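Local coordinates for malate synthase (Haloferax volcanii, PDB 3OYZ), which catalyses the magnesium-dependent Claisen condensation of acetyl-CoA with glyoxylate and the hydrolysis of the malyl-CoA formed, giving malate in the glyoxylate cycle, at residues 45-51 / 80-86; 151-157 / 182-188. All blocks are in the same frame, centred on the assembly; numbering follows the deposited sequence.

Contact 1 (45-51 / 80-86); sequences VWVPDNE and EIHPRMV. With ACO (acetyl coenzyme *a), chain B; PYR (pyruvic acid), chain C.
Arg84 and Asp49 lie side by side and point the same way. The arginine grips the carboxylate side-on with two nitrogens. Arg84 NE donates to Asp49 OD1 at 2.8 Å, almost straight at 172°, and meets that oxygen from above the carboxylate plane. Arg84 NH2 reaches Asp49 OD2 on its syn side at 2.7 Å. The two planes are 50° apart, so the pair is twisted rather than flat. Asp49 OD1 also takes the backbone N of Glu51 from its opposite face, which closes an Asx turn. Glu51 comes to Arg84 differently. Its OE1 sits over one face of the guanidinium, 3.0 Å from Arg84 CZ, as a salt bridge of charges alone.

The guanidinium edge is shared with the ligands. Arg84 NH1 bonds the keto oxygen O3 of pyruvate at 2.8 Å. Arg84 NH2, already bonded to Asp49 OD2, also donates to the thioester oxygen O of acetyl-CoA at 2.9 Å. A bend at chi3 (78°) turns the end of the arginine chain to these partners. The two bonds to Asp49 probably fix the rotation of the guanidinium. This is the C-terminal end of two neighbouring parallel strands of a TIM barrel, joined through helix 59-73 as a beta-alpha-beta unit, where such enzymes carry their active site.

Further down, the backbones pair in parallel. Trp46 N bonds Glu80 O, and Trp46 O receives His82 N. Ile81 CD1 touches the edge of the Trp46 ring at CE3, 4.0 Å away, while Pro48 CD covers one face of that ring. Trp46 NE1 is bonded to Ser17. Beside Val45, whose CG1 meets His82 CD2, the imidazole is held by His82 NE2 bonding the anti lone pair of Glu80 OE1 in the ring plane.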
ATOM      1  N   VAL A  45     -14.896   3.103 -23.632  1.00 36.26           N
ATOM      2  CA  VAL A  45     -15.765   2.025 -23.137  1.00 34.49           C
ATOM      3  C   VAL A  45     -16.990   2.709 -22.641  1.00 33.72           C
ATOM      4  O   VAL A  45     -16.946   3.582 -21.790  1.00 35.27           O
ATOM      5  CB  VAL A  45     -15.090   1.115 -21.986  1.00 33.51           C
ATOM      6  CG1 VAL A  45     -16.136   0.293 -21.349  1.00 33.72           C
ATOM      7  CG2 VAL A  45     -14.191   0.147 -22.640  1.00 31.85           C
ATOM      8  N   TRP A  46     -18.131   2.277 -23.167  1.00 34.58           N
ATOM      9  CA  TRP A  46     -19.356   2.887 -22.757  1.00 34.50           C
ATOM     10  C   TRP A  46     -20.153   1.862 -21.972  1.00 29.92           C
ATOM     11  O   TRP A  46     -20.293   0.738 -22.416  1.00 34.08           O
ATOM     12  CB  TRP A  46     -20.161   3.323 -24.024  1.00 33.71           C
ATOM     13  CG  TRP A  46     -21.506   3.888 -23.619  1.00 37.53           C
ATOM     14  CD1 TRP A  46     -21.769   4.712 -22.563  1.00 40.96           C
ATOM     15  CD2 TRP A  46     -22.769   3.627 -24.240  1.00 36.28           C
ATOM     16  NE1 TRP A  46     -23.122   4.975 -22.487  1.00 40.13           N
ATOM     17  CE2 TRP A  46     -23.752   4.283 -23.485  1.00 36.72           C
ATOM     18  CE3 TRP A  46     -23.160   2.899 -25.389  1.00 36.93           C
ATOM     19  CZ2 TRP A  46     -25.117   4.316 -23.873  1.00 37.97           C
ATOM     20  CZ3 TRP A  46     -24.545   2.825 -25.700  1.00 38.53           C
ATOM     21  CH2 TRP A  46     -25.488   3.546 -24.949  1.00 38.41           C
ATOM     22  N   VAL A  47     -20.679   2.245 -20.827  1.00 33.62           N
ATOM     23  CA  VAL A  47     -21.361   1.315 -19.930  1.00 35.08           C
ATOM     24  C   VAL A  47     -22.821   1.690 -19.689  1.00 35.51           C
ATOM     25  O   VAL A  47     -23.148   2.448 -18.769  1.00 34.90           O
ATOM     26  CB  VAL A  47     -20.547   1.281 -18.579  1.00 36.00           C
ATOM     27  CG1 VAL A  47     -21.095   0.236 -17.629  1.00 33.29           C
ATOM     28  CG2 VAL A  47     -19.100   0.972 -18.932  1.00 33.03           C
ATOM     29  N   PRO A  48     -23.742   1.125 -20.490  1.00 35.51           N
ATOM     30  CA  PRO A  48     -25.096   1.343 -20.013  1.00 36.37           C
ATOM     31  C   PRO A  48     -25.296   0.686 -18.656  1.00 37.80           C
ATOM     32  O   PRO A  48     -25.172  -0.534 -18.542  1.00 40.14           O
ATOM     33  CB  PRO A  48     -25.933   0.544 -21.015  1.00 35.91           C
ATOM     34  CG  PRO A  48     -25.174   0.617 -22.324  1.00 34.14           C
ATOM     35  CD  PRO A  48     -23.690   0.576 -21.870  1.00 36.18           C
ATOM     36  N   ASP A  49     -25.714   1.449 -17.677  1.00 37.26           N
ATOM     37  CA  ASP A  49     -25.676   1.021 -16.305  1.00 36.99           C
ATOM     38  C   ASP A  49     -26.980   0.667 -15.695  1.00 36.46           C
ATOM     39  O   ASP A  49     -27.571   1.534 -15.081  1.00 37.62           O
ATOM     40  CB  ASP A  49     -24.964   2.091 -15.492  1.00 37.40           C
ATOM     41  CG  ASP A  49     -24.617   1.654 -14.094  1.00 38.07           C
ATOM     42  OD1 ASP A  49     -24.827   0.478 -13.767  1.00 36.56           O
ATOM     43  OD2 ASP A  49     -24.214   2.534 -13.303  1.00 40.94           O
ATOM     44  N   ASN A  50     -27.323  -0.624 -15.712  1.00 35.04           N
ATOM     45  CA  ASN A  50     -28.486  -1.124 -15.027  1.00 36.23           C
ATOM     46  C   ASN A  50     -28.407  -1.266 -13.523  1.00 38.33           C
ATOM     47  O   ASN A  50     -29.378  -1.719 -12.907  1.00 37.87           O
ATOM     48  CB  ASN A  50     -28.942  -2.443 -15.655  1.00 36.87           C
ATOM     49  CG  ASN A  50     -30.493  -2.517 -15.764  1.00 40.96           C
ATOM     50  OD1 ASN A  50     -31.151  -1.527 -16.129  1.00 43.92           O
ATOM     51  ND2 ASN A  50     -31.058  -3.662 -15.449  1.00 36.75           N
ATOM     52  N   GLU A  51     -27.260  -0.898 -12.941  1.00 38.50           N
ATOM     53  CA  GLU A  51     -27.089  -1.039 -11.496  1.00 40.09           C
ATOM     54  C   GLU A  51     -27.231   0.323 -10.854  1.00 42.41           C
ATOM     55  O   GLU A  51     -28.327   0.909 -11.010  1.00 42.80           O
ATOM     56  CB  GLU A  51     -25.742  -1.701 -11.133  1.00 40.87           C
ATOM     57  CG  GLU A  51     -25.723  -2.144  -9.669  1.00 40.53           C
ATOM     58  CD  GLU A  51     -24.451  -1.732  -8.932  1.00 39.25           C
ATOM     59  OE1 GLU A  51     -23.844  -0.719  -9.284  1.00 42.30           O
ATOM     60  OE2 GLU A  51     -24.071  -2.340  -7.922  1.00 38.44           O
ATOM     61  N   GLU A  80     -16.303   0.742 -27.165  1.00 40.06           N
ATOM     62  CA  GLU A  80     -16.795  -0.647 -26.970  1.00 37.93           C
ATOM     63  C   GLU A  80     -17.934  -0.538 -26.037  1.00 34.97           C
ATOM     64  O   GLU A  80     -17.861   0.265 -25.113  1.00 35.56           O
ATOM     65  CB  GLU A  80     -15.688  -1.524 -26.327  1.00 40.50           C
ATOM     66  CG  GLU A  80     -14.552  -1.929 -27.288  1.00 40.53           C
ATOM     67  CD  GLU A  80     -13.576  -2.965 -26.654  1.00 47.32           C
ATOM     68  OE1 GLU A  80     -13.903  -3.469 -25.552  1.00 41.40           O
ATOM     69  OE2 GLU A  80     -12.527  -3.344 -27.249  1.00 48.83           O
ATOM     70  N   ILE A  81     -18.940  -1.404 -26.167  1.00 33.70           N
ATOM     71  CA  ILE A  81     -20.082  -1.378 -25.296  1.00 34.15           C
ATOM     72  C   ILE A  81     -20.081  -2.599 -24.294  1.00 33.72           C
ATOM     73  O   ILE A  81     -20.063  -3.767 -24.670  1.00 33.60           O
ATOM     74  CB  ILE A  81     -21.410  -1.356 -26.104  1.00 34.06           C
ATOM     75  CG1 ILE A  81     -21.391  -0.272 -27.238  1.00 37.57           C
ATOM     76  CG2 ILE A  81     -22.640  -1.217 -25.178  1.00 34.35           C
ATOM     77  CD1 ILE A  81     -22.817  -0.159 -27.966  1.00 34.52           C
ATOM     78  N   HIS A  82     -20.170  -2.290 -23.018  1.00 34.76           N
ATOM     79  CA  HIS A  82     -20.102  -3.320 -21.947  1.00 33.59           C
ATOM     80  C   HIS A  82     -21.103  -2.880 -20.922  1.00 31.97           C
ATOM     81  O   HIS A  82     -20.735  -2.153 -20.009  1.00 33.46           O
ATOM     82  CB  HIS A  82     -18.680  -3.208 -21.313  1.00 34.09           C
ATOM     83  CG  HIS A  82     -17.554  -3.637 -22.206  1.00 35.41           C
ATOM     84  ND1 HIS A  82     -16.965  -4.884 -22.122  1.00 34.22           N
ATOM     85  CD2 HIS A  82     -16.812  -2.932 -23.101  1.00 29.94           C
ATOM     86  CE1 HIS A  82     -15.975  -4.960 -22.991  1.00 31.16           C
ATOM     87  NE2 HIS A  82     -15.833  -3.771 -23.566  1.00 31.29           N
ATOM     88  N   PRO A  83     -22.384  -3.322 -20.957  1.00 32.45           N
ATOM     89  CA  PRO A  83     -23.330  -2.866 -19.961  1.00 32.14           C
ATOM     90  C   PRO A  83     -23.105  -3.403 -18.520  1.00 34.07           C
ATOM     91  O   PRO A  83     -22.607  -4.539 -18.374  1.00 35.56           O
ATOM     92  CB  PRO A  83     -24.657  -3.498 -20.453  1.00 31.66           C
ATOM     93  CG  PRO A  83     -24.522  -3.697 -21.872  1.00 31.40           C
ATOM     94  CD  PRO A  83     -23.037  -4.110 -22.019  1.00 35.22           C
ATOM     95  N   ARG A  84     -23.437  -2.640 -17.494  1.00 31.96           N
ATOM     96  CA  ARG A  84     -23.293  -3.113 -16.108  1.00 35.31           C
ATOM     97  C   ARG A  84     -24.606  -3.757 -15.668  1.00 37.87           C
ATOM     98  O   ARG A  84     -25.652  -3.085 -15.668  1.00 37.21           O
ATOM     99  CB  ARG A  84     -22.859  -1.988 -15.144  1.00 33.34           C
ATOM    100  CG  ARG A  84     -22.783  -2.456 -13.628  1.00 39.03           C
ATOM    101  CD  ARG A  84     -21.848  -1.621 -12.814  1.00 38.13           C
ATOM    102  NE  ARG A  84     -22.458  -0.338 -12.433  1.00 39.77           N
ATOM    103  CZ  ARG A  84     -22.057   0.442 -11.439  1.00 39.74           C
ATOM    104  NH1 ARG A  84     -21.031   0.151 -10.601  1.00 35.10           N
ATOM    105  NH2 ARG A  84     -22.760   1.528 -11.212  1.00 36.62           N
ATOM    106  N   MET A  85     -24.525  -5.017 -15.216  1.00 36.57           N
ATOM    107  CA  MET A  85     -25.635  -5.777 -14.676  1.00 36.65           C
ATOM    108  C   MET A  85     -25.642  -5.675 -13.145  1.00 37.60           C
ATOM    109  O   MET A  85     -24.623  -5.343 -12.497  1.00 34.63           O
ATOM    110  CB  MET A  85     -25.473  -7.244 -15.119  1.00 35.06           C
ATOM    111  CG  MET A  85     -25.282  -7.304 -16.622  1.00 43.39           C
ATOM    112  SD  MET A  85     -26.910  -7.220 -17.507  1.00 43.59           S
ATOM    113  CE  MET A  85     -27.022  -5.453 -17.715  1.00 38.39           C
ATOM    114  N   VAL A  86     -26.734  -6.106 -12.528  1.00 34.73           N
ATOM    115  CA  VAL A  86     -26.677  -6.135 -11.059  1.00 33.97           C
ATOM    116  C   VAL A  86     -25.928  -7.399 -10.588  1.00 31.12           C
ATOM    117  O   VAL A  86     -25.864  -8.363 -11.348  1.00 32.65           O
ATOM    118  CB  VAL A  86     -28.053  -6.068 -10.362  1.00 36.78           C
ATOM    119  CG1 VAL A  86     -28.712  -4.711 -10.666  1.00 37.34           C
ATOM    120  CG2 VAL A  86     -28.970  -7.205 -10.833  1.00 36.56           C
TER
HETATM  121  N1A ACO B 434     -25.169   9.578 -19.940  1.00 53.78           N
HETATM  122  C2A ACO B 434     -25.839  10.128 -20.971  1.00 55.80           C
HETATM  123  N3A ACO B 434     -26.118  11.443 -20.991  1.00 55.93           N
HETATM  124  C4A ACO B 434     -25.771  12.289 -19.987  1.00 51.48           C
HETATM  125  C5A ACO B 434     -25.031  11.712 -18.843  1.00 52.58           C
HETATM  126  C6A ACO B 434     -24.768  10.261 -18.844  1.00 49.84           C
HETATM  127  N6A ACO B 434     -24.129   9.765 -17.751  1.00 41.53           N
HETATM  128  N7A ACO B 434     -24.791  12.703 -17.975  1.00 51.44           N
HETATM  129  C8A ACO B 434     -25.346  13.823 -18.496  1.00 52.36           C
HETATM  130  N9A ACO B 434     -25.878  13.592 -19.704  1.00 54.36           N
HETATM  131  C1B ACO B 434     -26.537  14.648 -20.538  1.00 55.72           C
HETATM  132  C2B ACO B 434     -27.317  15.561 -19.601  1.00 56.80           C
HETATM  133  O2B ACO B 434     -28.607  14.996 -19.377  1.00 53.85           O
HETATM  134  C3B ACO B 434     -27.332  16.881 -20.345  1.00 57.48           C
HETATM  135  O3B ACO B 434     -28.341  16.668 -21.337  1.00 66.57           O
HETATM  136  P3B ACO B 434     -29.213  17.836 -22.104  1.00 68.62           P
HETATM  137  O7A ACO B 434     -28.483  17.832 -23.438  1.00 59.08           O
HETATM  138  O8A ACO B 434     -29.003  19.012 -21.172  1.00 62.26           O
HETATM  139  O9A ACO B 434     -30.651  17.368 -22.130  1.00 63.28           O
HETATM  140  C4B ACO B 434     -25.959  16.895 -20.996  1.00 60.24           C
HETATM  141  O4B ACO B 434     -25.601  15.520 -21.199  1.00 61.14           O
HETATM  142  C5B ACO B 434     -24.908  17.518 -20.086  1.00 59.85           C
HETATM  143  O5B ACO B 434     -25.210  17.097 -18.754  1.00 57.79           O
HETATM  144  P1A ACO B 434     -24.521  17.763 -17.467  1.00 61.45           P
HETATM  145  O1A ACO B 434     -24.916  19.182 -17.208  1.00 64.37           O
HETATM  146  O2A ACO B 434     -23.051  17.569 -17.701  1.00 62.49           O
HETATM  147  O3A ACO B 434     -24.918  16.946 -16.148  1.00 61.06           O
HETATM  148  P2A ACO B 434     -26.368  17.054 -15.476  1.00 60.67           P
HETATM  149  O4A ACO B 434     -27.204  16.978 -16.713  1.00 59.23           O
HETATM  150  O5A ACO B 434     -26.275  18.084 -14.369  1.00 59.56           O
HETATM  151  O6A ACO B 434     -26.591  15.684 -14.629  1.00 60.87           O
HETATM  152  CBP ACO B 434     -25.934  13.654 -13.404  1.00 52.29           C
HETATM  153  CCP ACO B 434     -25.668  15.140 -13.671  1.00 52.71           C
HETATM  154  CDP ACO B 434     -27.348  13.442 -12.866  1.00 50.23           C
HETATM  155  CEP ACO B 434     -24.961  13.223 -12.313  1.00 53.70           C
HETATM  156  CAP ACO B 434     -25.805  12.792 -14.666  1.00 47.03           C
HETATM  157  OAP ACO B 434     -24.586  13.215 -15.262  1.00 44.25           O
HETATM  158  C9P ACO B 434     -25.713  11.304 -14.400  1.00 51.07           C
HETATM  159  O9P ACO B 434     -26.713  10.681 -14.026  1.00 51.97           O
HETATM  160  N8P ACO B 434     -24.504  10.741 -14.564  1.00 50.03           N
HETATM  161  C7P ACO B 434     -24.348   9.310 -14.339  1.00 48.96           C
HETATM  162  C6P ACO B 434     -24.381   8.912 -12.856  1.00 49.60           C
HETATM  163  C5P ACO B 434     -23.932   7.463 -12.823  1.00 46.12           C
HETATM  164  O5P ACO B 434     -23.628   6.894 -13.870  1.00 45.07           O
HETATM  165  N4P ACO B 434     -23.844   6.916 -11.611  1.00 46.02           N
HETATM  166  C3P ACO B 434     -23.394   5.560 -11.350  1.00 43.71           C
HETATM  167  C2P ACO B 434     -21.902   5.388 -11.646  1.00 44.36           C
HETATM  168  S1P ACO B 434     -21.221   5.819 -10.072  1.00 49.96           S
HETATM  169  C   ACO B 434     -21.354   4.512  -9.018  1.00 49.65           C
HETATM  170  O   ACO B 434     -22.093   3.566  -9.212  1.00 49.96           O
HETATM  171  CH3 ACO B 434     -20.543   4.581  -7.761  1.00 48.62           C
HETATM  172  C   PYR C 435     -18.849   2.742  -6.767  1.00 38.18           C
HETATM  173  O   PYR C 435     -19.383   2.003  -5.872  1.00 39.37           O
HETATM  174  OXT PYR C 435     -17.899   3.570  -6.517  1.00 34.51           O
HETATM  175  CA  PYR C 435     -19.246   2.513  -8.085  1.00 48.55           C
HETATM  176  O3  PYR C 435     -20.116   1.580  -8.354  1.00 46.92           O
HETATM  177  CB  PYR C 435     -18.617   3.272  -9.194  1.00 49.87           C

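Contact 2 (151-157 / 182-188); sequences LAMSVII and RLFLLVD
Two adjacent parallel strands of the TIM barrel, 152-157 and 183-188, meet here with a beta bulge in strand 183-188. The register slips by one residue between Met153 and Val155, where the single Ser154 is matched by Phe184 and Leu185. Phe184 N bonds Met153 O, but Leu185 N bonds the side chain, Ser154 OG, at 3.0 Å. The hydroxyl is put there by Ser154 chi1 of -71°, with OG beside its own backbone N. It also touches Leu185 CB at 3.4 Å. Regular pairing then resumes with Val155 N to Leu185 O and Val187 N to Val155 O.

Arg182 closes the N-terminal end. Its chain bends at chi3 (61°) and passes along Met153, with Arg182 CD 3.7 Å from Met153 CB. Arg182 NH1 then donates to Leu151 O at 2.8 Å, in the carbonyl plane and in the guanidinium plane. Asp134 and Glu141 of helix 127-143 form salt bridges with the same group. A leucine here would probably leave Leu151 O without this donor and Asp134 and Glu141 without the positive charge they pair with.

On the face of Val155, its CG2 lies alongside Leu186 CD2 at 3.7 Å, and its CG1 meets Leu183 CD2. On the other face, the Ile156 and Val187 side chains meet at a slant, with Ile156 CD1 3.8 Å from Val187 CB. Asp188 OD1 lies 3.6 Å from Ile157 CB and is hydrogen-bonded to Thr216. The strands lead to the magnesium ligands, Glu158 directly after strand 152-157 and Asp192 in the helix following strand 183-188, as is typical of a TIM-barrel active site.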
ATOM      1  N   LEU A 151     -17.771 -13.023 -24.686  1.00 34.63           N
ATOM      2  CA  LEU A 151     -18.141 -11.871 -23.863  1.00 32.82           C
ATOM      3  C   LEU A 151     -17.077 -11.593 -22.762  1.00 36.33           C
ATOM      4  O   LEU A 151     -16.866 -12.465 -21.888  1.00 30.94           O
ATOM      5  CB  LEU A 151     -19.442 -12.198 -23.144  1.00 32.81           C
ATOM      6  CG  LEU A 151     -20.600 -12.258 -24.167  1.00 37.31           C
ATOM      7  CD1 LEU A 151     -21.736 -12.671 -23.310  1.00 33.61           C
ATOM      8  CD2 LEU A 151     -20.864 -10.835 -24.706  1.00 37.98           C
ATOM      9  N   ALA A 152     -16.440 -10.424 -22.837  1.00 34.25           N
ATOM     10  CA  ALA A 152     -15.456  -9.948 -21.858  1.00 31.95           C
ATOM     11  C   ALA A 152     -16.164  -9.771 -20.520  1.00 31.25           C
ATOM     12  O   ALA A 152     -17.337  -9.417 -20.478  1.00 31.63           O
ATOM     13  CB  ALA A 152     -14.779  -8.619 -22.365  1.00 30.06           C
ATOM     14  N   MET A 153     -15.518 -10.118 -19.403  1.00 31.23           N
ATOM     15  CA  MET A 153     -16.056  -9.744 -18.100  1.00 29.73           C
ATOM     16  C   MET A 153     -15.164  -8.669 -17.493  1.00 29.74           C
ATOM     17  O   MET A 153     -13.942  -8.833 -17.433  1.00 31.20           O
ATOM     18  CB  MET A 153     -16.020 -10.982 -17.165  1.00 31.11           C
ATOM     19  CG  MET A 153     -16.580 -10.750 -15.698  1.00 29.79           C
ATOM     20  SD  MET A 153     -16.448 -12.441 -14.920  1.00 37.68           S
ATOM     21  CE  MET A 153     -16.096 -12.008 -13.221  1.00 34.46           C
ATOM     22  N   SER A 154     -15.755  -7.654 -16.886  1.00 27.91           N
ATOM     23  CA  SER A 154     -14.979  -6.627 -16.218  1.00 29.13           C
ATOM     24  C   SER A 154     -15.559  -6.639 -14.826  1.00 31.30           C
ATOM     25  O   SER A 154     -16.780  -6.890 -14.685  1.00 31.14           O
ATOM     26  CB  SER A 154     -15.108  -5.229 -16.877  1.00 27.41           C
ATOM     27  OG  SER A 154     -14.407  -5.333 -18.122  1.00 30.07           O
ATOM     28  N   VAL A 155     -14.762  -6.326 -13.797  1.00 29.74           N
ATOM     29  CA  VAL A 155     -15.377  -6.358 -12.484  1.00 28.24           C
ATOM     30  C   VAL A 155     -15.130  -5.028 -11.829  1.00 28.50           C
ATOM     31  O   VAL A 155     -14.099  -4.383 -12.023  1.00 31.11           O
ATOM     32  CB  VAL A 155     -14.847  -7.488 -11.543  1.00 28.14           C
ATOM     33  CG1 VAL A 155     -15.054  -8.831 -12.221  1.00 28.33           C
ATOM     34  CG2 VAL A 155     -13.301  -7.313 -11.374  1.00 30.21           C
ATOM     35  N   ILE A 156     -16.032  -4.625 -10.938  1.00 29.24           N
ATOM     36  CA  ILE A 156     -15.786  -3.466 -10.120  1.00 28.51           C
ATOM     37  C   ILE A 156     -15.183  -3.924  -8.753  1.00 29.91           C
ATOM     38  O   ILE A 156     -15.772  -4.789  -8.120  1.00 29.04           O
ATOM     39  CB  ILE A 156     -17.120  -2.793  -9.728  1.00 29.47           C
ATOM     40  CG1 ILE A 156     -17.926  -2.316 -10.966  1.00 27.79           C
ATOM     41  CG2 ILE A 156     -16.757  -1.483  -8.959  1.00 28.15           C
ATOM     42  CD1 ILE A 156     -17.171  -1.616 -12.022  1.00 31.88           C
ATOM     43  N   ILE A 157     -14.017  -3.414  -8.349  1.00 29.69           N
ATOM     44  CA  ILE A 157     -13.300  -3.767  -7.088  1.00 27.85           C
ATOM     45  C   ILE A 157     -13.843  -2.778  -6.098  1.00 28.19           C
ATOM     46  O   ILE A 157     -13.467  -1.592  -6.121  1.00 31.02           O
ATOM     47  CB  ILE A 157     -11.738  -3.538  -7.222  1.00 26.49           C
ATOM     48  CG1 ILE A 157     -11.193  -4.347  -8.454  1.00 28.11           C
ATOM     49  CG2 ILE A 157     -11.056  -4.001  -5.887  1.00 29.85           C
ATOM     50  CD1 ILE A 157     -11.535  -5.885  -8.473  1.00 27.66           C
ATOM     51  N   ARG A 182     -11.582 -14.550 -19.822  1.00 30.13           N
ATOM     52  CA  ARG A 182     -12.444 -13.439 -20.364  1.00 30.04           C
ATOM     53  C   ARG A 182     -12.342 -12.091 -19.626  1.00 31.58           C
ATOM     54  O   ARG A 182     -12.872 -11.053 -20.083  1.00 29.27           O
ATOM     55  CB  ARG A 182     -13.927 -13.920 -20.333  1.00 27.92           C
ATOM     56  CG  ARG A 182     -14.555 -13.995 -18.881  1.00 29.70           C
ATOM     57  CD  ARG A 182     -16.018 -14.415 -18.657  1.00 27.07           C
ATOM     58  NE  ARG A 182     -16.328 -15.769 -19.125  1.00 27.86           N
ATOM     59  CZ  ARG A 182     -16.840 -16.106 -20.305  1.00 38.11           C
ATOM     60  NH1 ARG A 182     -17.010 -15.189 -21.240  1.00 30.44           N
ATOM     61  NH2 ARG A 182     -17.147 -17.361 -20.580  1.00 32.26           N
ATOM     62  N   LEU A 183     -11.658 -12.079 -18.467  1.00 29.90           N
ATOM     63  CA  LEU A 183     -11.480 -10.860 -17.717  1.00 28.09           C
ATOM     64  C   LEU A 183     -10.789  -9.771 -18.533  1.00 30.04           C
ATOM     65  O   LEU A 183      -9.788 -10.042 -19.193  1.00 28.24           O
ATOM     66  CB  LEU A 183     -10.613 -11.019 -16.442  1.00 28.64           C
ATOM     67  CG  LEU A 183     -11.446 -11.716 -15.335  1.00 29.09           C
ATOM     68  CD1 LEU A 183     -10.486 -12.227 -14.165  1.00 30.82           C
ATOM     69  CD2 LEU A 183     -12.374 -10.620 -14.672  1.00 33.16           C
ATOM     70  N   PHE A 184     -11.344  -8.564 -18.410  1.00 28.28           N
ATOM     71  CA  PHE A 184     -10.919  -7.410 -19.229  1.00 32.27           C
ATOM     72  C   PHE A 184     -10.547  -6.275 -18.283  1.00 28.48           C
ATOM     73  O   PHE A 184      -9.366  -6.044 -18.089  1.00 32.84           O
ATOM     74  CB  PHE A 184     -12.025  -7.016 -20.235  1.00 30.36           C
ATOM     75  CG  PHE A 184     -11.682  -5.791 -21.068  1.00 34.37           C
ATOM     76  CD1 PHE A 184     -10.363  -5.516 -21.411  1.00 35.33           C
ATOM     77  CD2 PHE A 184     -12.687  -4.895 -21.469  1.00 35.95           C
ATOM     78  CE1 PHE A 184      -9.975  -4.347 -22.122  1.00 33.48           C
ATOM     79  CE2 PHE A 184     -12.329  -3.716 -22.195  1.00 35.43           C
ATOM     80  CZ  PHE A 184     -11.002  -3.452 -22.513  1.00 32.98           C
ATOM     81  N   LEU A 185     -11.497  -5.572 -17.687  1.00 28.36           N
ATOM     82  CA  LEU A 185     -11.076  -4.427 -16.889  1.00 28.71           C
ATOM     83  C   LEU A 185     -11.267  -4.770 -15.392  1.00 27.93           C
ATOM     84  O   LEU A 185     -12.244  -5.462 -14.979  1.00 30.48           O
ATOM     85  CB  LEU A 185     -11.969  -3.177 -17.118  1.00 29.21           C
ATOM     86  CG  LEU A 185     -12.109  -2.800 -18.610  1.00 32.35           C
ATOM     87  CD1 LEU A 185     -13.153  -1.698 -18.739  1.00 27.85           C
ATOM     88  CD2 LEU A 185     -10.768  -2.193 -18.985  1.00 33.57           C
ATOM     89  N   LEU A 186     -10.349  -4.208 -14.614  1.00 26.59           N
ATOM     90  CA  LEU A 186     -10.496  -4.236 -13.160  1.00 28.98           C
ATOM     91  C   LEU A 186     -10.705  -2.785 -12.814  1.00 28.47           C
ATOM     92  O   LEU A 186      -9.798  -1.949 -13.008  1.00 29.31           O
ATOM     93  CB  LEU A 186      -9.189  -4.711 -12.490  1.00 26.83           C
ATOM     94  CG  LEU A 186      -8.719  -6.083 -13.014  1.00 25.90           C
ATOM     95  CD1 LEU A 186      -7.333  -6.413 -12.275  1.00 28.97           C
ATOM     96  CD2 LEU A 186      -9.878  -7.122 -12.824  1.00 31.95           C
ATOM     97  N   VAL A 187     -11.876  -2.485 -12.255  1.00 28.48           N
ATOM     98  CA  VAL A 187     -12.229  -1.067 -12.159  1.00 28.62           C
ATOM     99  C   VAL A 187     -12.487  -0.728 -10.721  1.00 29.50           C
ATOM    100  O   VAL A 187     -13.296  -1.380 -10.128  1.00 30.09           O
ATOM    101  CB  VAL A 187     -13.556  -0.751 -12.944  1.00 30.30           C
ATOM    102  CG1 VAL A 187     -13.880   0.730 -12.929  1.00 27.80           C
ATOM    103  CG2 VAL A 187     -13.470  -1.256 -14.373  1.00 25.52           C
ATOM    104  N   ASP A 188     -11.832   0.265 -10.118  1.00 29.78           N
ATOM    105  CA  ASP A 188     -12.150   0.595  -8.736  1.00 30.66           C
ATOM    106  C   ASP A 188     -13.524   1.242  -8.579  1.00 34.34           C
ATOM    107  O   ASP A 188     -13.899   2.076  -9.417  1.00 33.52           O
ATOM    108  CB  ASP A 188     -11.102   1.532  -8.162  1.00 28.03           C
ATOM    109  CG  ASP A 188      -9.797   0.793  -7.918  1.00 34.78           C
ATOM    110  OD1 ASP A 188      -9.929  -0.427  -7.708  1.00 30.22           O
ATOM    111  OD2 ASP A 188      -8.716   1.361  -8.004  1.00 29.84           O
TER

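Contact 1 and contact 2 lie on the same parallel sheet, the eight-stranded TIM barrel, with centres about 11 Å apart. They come in series along the chain: contact 1 joins the second and third strands, and contact 2 the fifth and sixth. Strand 118-121 lies between the two pairs in chain order and beside strand 152-157 in the sheet. The pairs meet inside the barrel. His82 CE1 packs 3.6 Å from Phe184 CD2, and Arg84 NH1 lies 4.0 Å from Ile156 CG1. The first meeting is core packing. The second lies near the active site, where Arg84 of contact 1 and Glu158, just after strand 152-157, both bind glyoxylate.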